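Fatty acid CoA ligase (Marinactinospora thermotolerans, PDB 6SQ8) belongs by name and sequence to the ANL superfamily of AMP-binding enzymes and holds adenosine monophosphate where its large N-terminal and smaller C-terminal parts meet. Local coordinates at residues Pro247-Leu250 / Tyr251-Ala254. Numbering follows the deposited sequence.
Sequences PNWL and YQLA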
ATOM      1  N   PRO A 247      -0.704  -8.564   3.982  1.00 22.68           N
ATOM      2  CA  PRO A 247      -0.304  -9.963   4.104  1.00 22.79           C
ATOM      3  C   PRO A 247      -0.828 -10.656   5.368  1.00 22.97           C
ATOM      4  O   PRO A 247      -1.312 -11.777   5.270  1.00 25.13           O
ATOM      5  CB  PRO A 247       1.223  -9.868   4.080  1.00 23.08           C
ATOM      6  CG  PRO A 247       1.496  -8.659   3.213  1.00 22.27           C
ATOM      7  CD  PRO A 247       0.420  -7.683   3.628  1.00 22.06           C
ATOM      8  N   ASN A 248      -0.757  -9.990   6.526  1.00 24.13           N
ATOM      9  CA  ASN A 248      -1.197 -10.610   7.775  1.00 25.68           C
ATOM     10  C   ASN A 248      -2.689 -10.963   7.681  1.00 24.93           C
ATOM     11  O   ASN A 248      -3.123 -11.964   8.240  1.00 24.39           O
ATOM     12  CB  ASN A 248      -0.952  -9.722   8.995  1.00 28.43           C
ATOM     13  CG  ASN A 248       0.501  -9.674   9.439  1.00 33.70           C
ATOM     14  OD1 ASN A 248       1.303 -10.567   9.168  1.00 40.30           O
ATOM     15  ND2 ASN A 248       0.883  -8.611  10.123  1.00 38.20           N
ATOM     16  N   TRP A 249      -3.454 -10.131   6.972  1.00 24.22           N
ATOM     17  CA  TRP A 249      -4.889 -10.341   6.787  1.00 24.03           C
ATOM     18  C   TRP A 249      -5.130 -11.576   5.911  1.00 22.77           C
ATOM     19  O   TRP A 249      -6.069 -12.328   6.130  1.00 22.49           O
ATOM     20  CB  TRP A 249      -5.576  -9.105   6.183  1.00 23.51           C
ATOM     21  CG  TRP A 249      -5.419  -7.839   6.961  1.00 24.59           C
ATOM     22  CD1 TRP A 249      -4.785  -7.673   8.159  1.00 25.57           C
ATOM     23  CD2 TRP A 249      -5.914  -6.541   6.591  1.00 24.78           C
ATOM     24  NE1 TRP A 249      -4.840  -6.361   8.550  1.00 26.23           N
ATOM     25  CE2 TRP A 249      -5.533  -5.644   7.611  1.00 25.58           C
ATOM     26  CE3 TRP A 249      -6.627  -6.046   5.496  1.00 23.35           C
ATOM     27  CZ2 TRP A 249      -5.850  -4.289   7.567  1.00 26.25           C
ATOM     28  CZ3 TRP A 249      -6.940  -4.708   5.458  1.00 24.20           C
ATOM     29  CH2 TRP A 249      -6.550  -3.840   6.474  1.00 24.33           C
ATOM     30  N   LEU A 250      -4.293 -11.751   4.891  1.00 22.83           N
ATOM     31  CA  LEU A 250      -4.362 -12.922   4.070  1.00 23.30           C
ATOM     32  C   LEU A 250      -4.269 -14.146   4.970  1.00 23.91           C
ATOM     33  O   LEU A 250      -5.108 -15.035   4.894  1.00 23.78           O
ATOM     34  CB  LEU A 250      -3.212 -12.934   3.066  1.00 23.94           C
ATOM     35  CG  LEU A 250      -3.128 -14.213   2.247  1.00 25.19           C
ATOM     36  CD1 LEU A 250      -4.391 -14.415   1.419  1.00 25.92           C
ATOM     37  CD2 LEU A 250      -1.903 -14.210   1.367  1.00 26.11           C
ATOM     38  N   TYR A 251      -3.236 -14.177   5.815  1.00 25.49           N
ATOM     39  CA  TYR A 251      -2.996 -15.351   6.645  1.00 27.86           C
ATOM     40  C   TYR A 251      -4.215 -15.579   7.551  1.00 28.69           C
ATOM     41  O   TYR A 251      -4.687 -16.710   7.646  1.00 29.06           O
ATOM     42  CB  TYR A 251      -1.682 -15.256   7.438  1.00 28.15           C
ATOM     43  CG  TYR A 251      -0.480 -14.706   6.708  1.00 27.74           C
ATOM     44  CD1 TYR A 251      -0.218 -14.999   5.376  1.00 28.22           C
ATOM     45  CD2 TYR A 251       0.415 -13.886   7.377  1.00 27.62           C
ATOM     46  CE1 TYR A 251       0.892 -14.469   4.726  1.00 29.74           C
ATOM     47  CE2 TYR A 251       1.531 -13.357   6.746  1.00 29.26           C
ATOM     48  CZ  TYR A 251       1.774 -13.645   5.415  1.00 28.65           C
ATOM     49  OH  TYR A 251       2.877 -13.089   4.830  1.00 26.66           O
ATOM     50  N   GLN A 252      -4.739 -14.516   8.180  1.00 29.52           N
ATOM     51  CA  GLN A 252      -5.895 -14.628   9.067  1.00 29.91           C
ATOM     52  C   GLN A 252      -7.111 -15.181   8.318  1.00 29.56           C
ATOM     53  O   GLN A 252      -7.856 -15.978   8.858  1.00 29.48           O
ATOM     54  CB  GLN A 252      -6.268 -13.280   9.674  1.00 33.00           C
ATOM     55  CG  GLN A 252      -5.366 -12.861  10.821  1.00 37.29           C
ATOM     56  CD  GLN A 252      -5.718 -11.484  11.315  1.00 38.97           C
ATOM     57  OE1 GLN A 252      -4.876 -10.593  11.315  1.00 41.33           O
ATOM     58  NE2 GLN A 252      -6.964 -11.312  11.740  1.00 38.65           N
ATOM     59  N   LEU A 253      -7.320 -14.726   7.084  1.00 28.96           N
ATOM     60  CA  LEU A 253      -8.465 -15.156   6.294  1.00 28.25           C
ATOM     61  C   LEU A 253      -8.304 -16.632   5.911  1.00 28.90           C
ATOM     62  O   LEU A 253      -9.215 -17.426   6.084  1.00 28.30           O
ATOM     63  CB  LEU A 253      -8.562 -14.263   5.055  1.00 27.59           C
ATOM     64  CG  LEU A 253      -9.826 -14.402   4.215  1.00 27.49           C
ATOM     65  CD1 LEU A 253     -11.045 -13.951   4.975  1.00 27.13           C
ATOM     66  CD2 LEU A 253      -9.694 -13.561   2.964  1.00 28.78           C
ATOM     67  N   ALA A 254      -7.125 -16.982   5.395  1.00 30.69           N
ATOM     68  CA  ALA A 254      -6.840 -18.325   4.882  1.00 34.43           C
ATOM     69  C   ALA A 254      -6.913 -19.388   5.992  1.00 34.89           C
ATOM     70  O   ALA A 254      -7.307 -20.525   5.752  1.00 34.34           O
ATOM     71  CB  ALA A 254      -5.490 -18.324   4.216  1.00 33.28           C
TER
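Helix 247-255, in which Pro247 meets Tyr251 one turn further on, belongs to a beta-alpha-beta unit of the AMP-binding fold, running between strands 242-245 and 269-273. It illustrates how an aromatic side chain can fold back over the first turn of its own helix. Tyr251 turns back along the helix, its CG anti to its own carbonyl carbon (chi1 -42°), and lays one ring face over the backbone of Pro247. Pro247 O sits over the ring centre, 3.2 Å above its plane, while accepting the hydrogen bond from Tyr251 N at 3.1 Å. At the far end of the ring, Pro247 CB packs against CZ of Tyr251 at 4.0 Å. Asn248 OD1 passes 3.7 Å from Tyr251 CE2, its amide plane turned 61° from the ring. Three further backbone bonds, each from residue i+4 to the carbonyl of residue i, continue the helix; the one from Ala254 N to Leu250 O measures 2.8 Å. Beyond the segment, Leu250, Leu253 and Ala254 pack against helix 279-289, while the indole of Trp249 stacks with Phe226. Pro247 itself lies about 6 Å from the bound adenosine monophosphate, measured from its side chain. Bonded through its backbone N to Pro247 O and through its hydroxyl to Val278 N, the buried tyrosine links the helix start to the chain just ahead of helix 279-289.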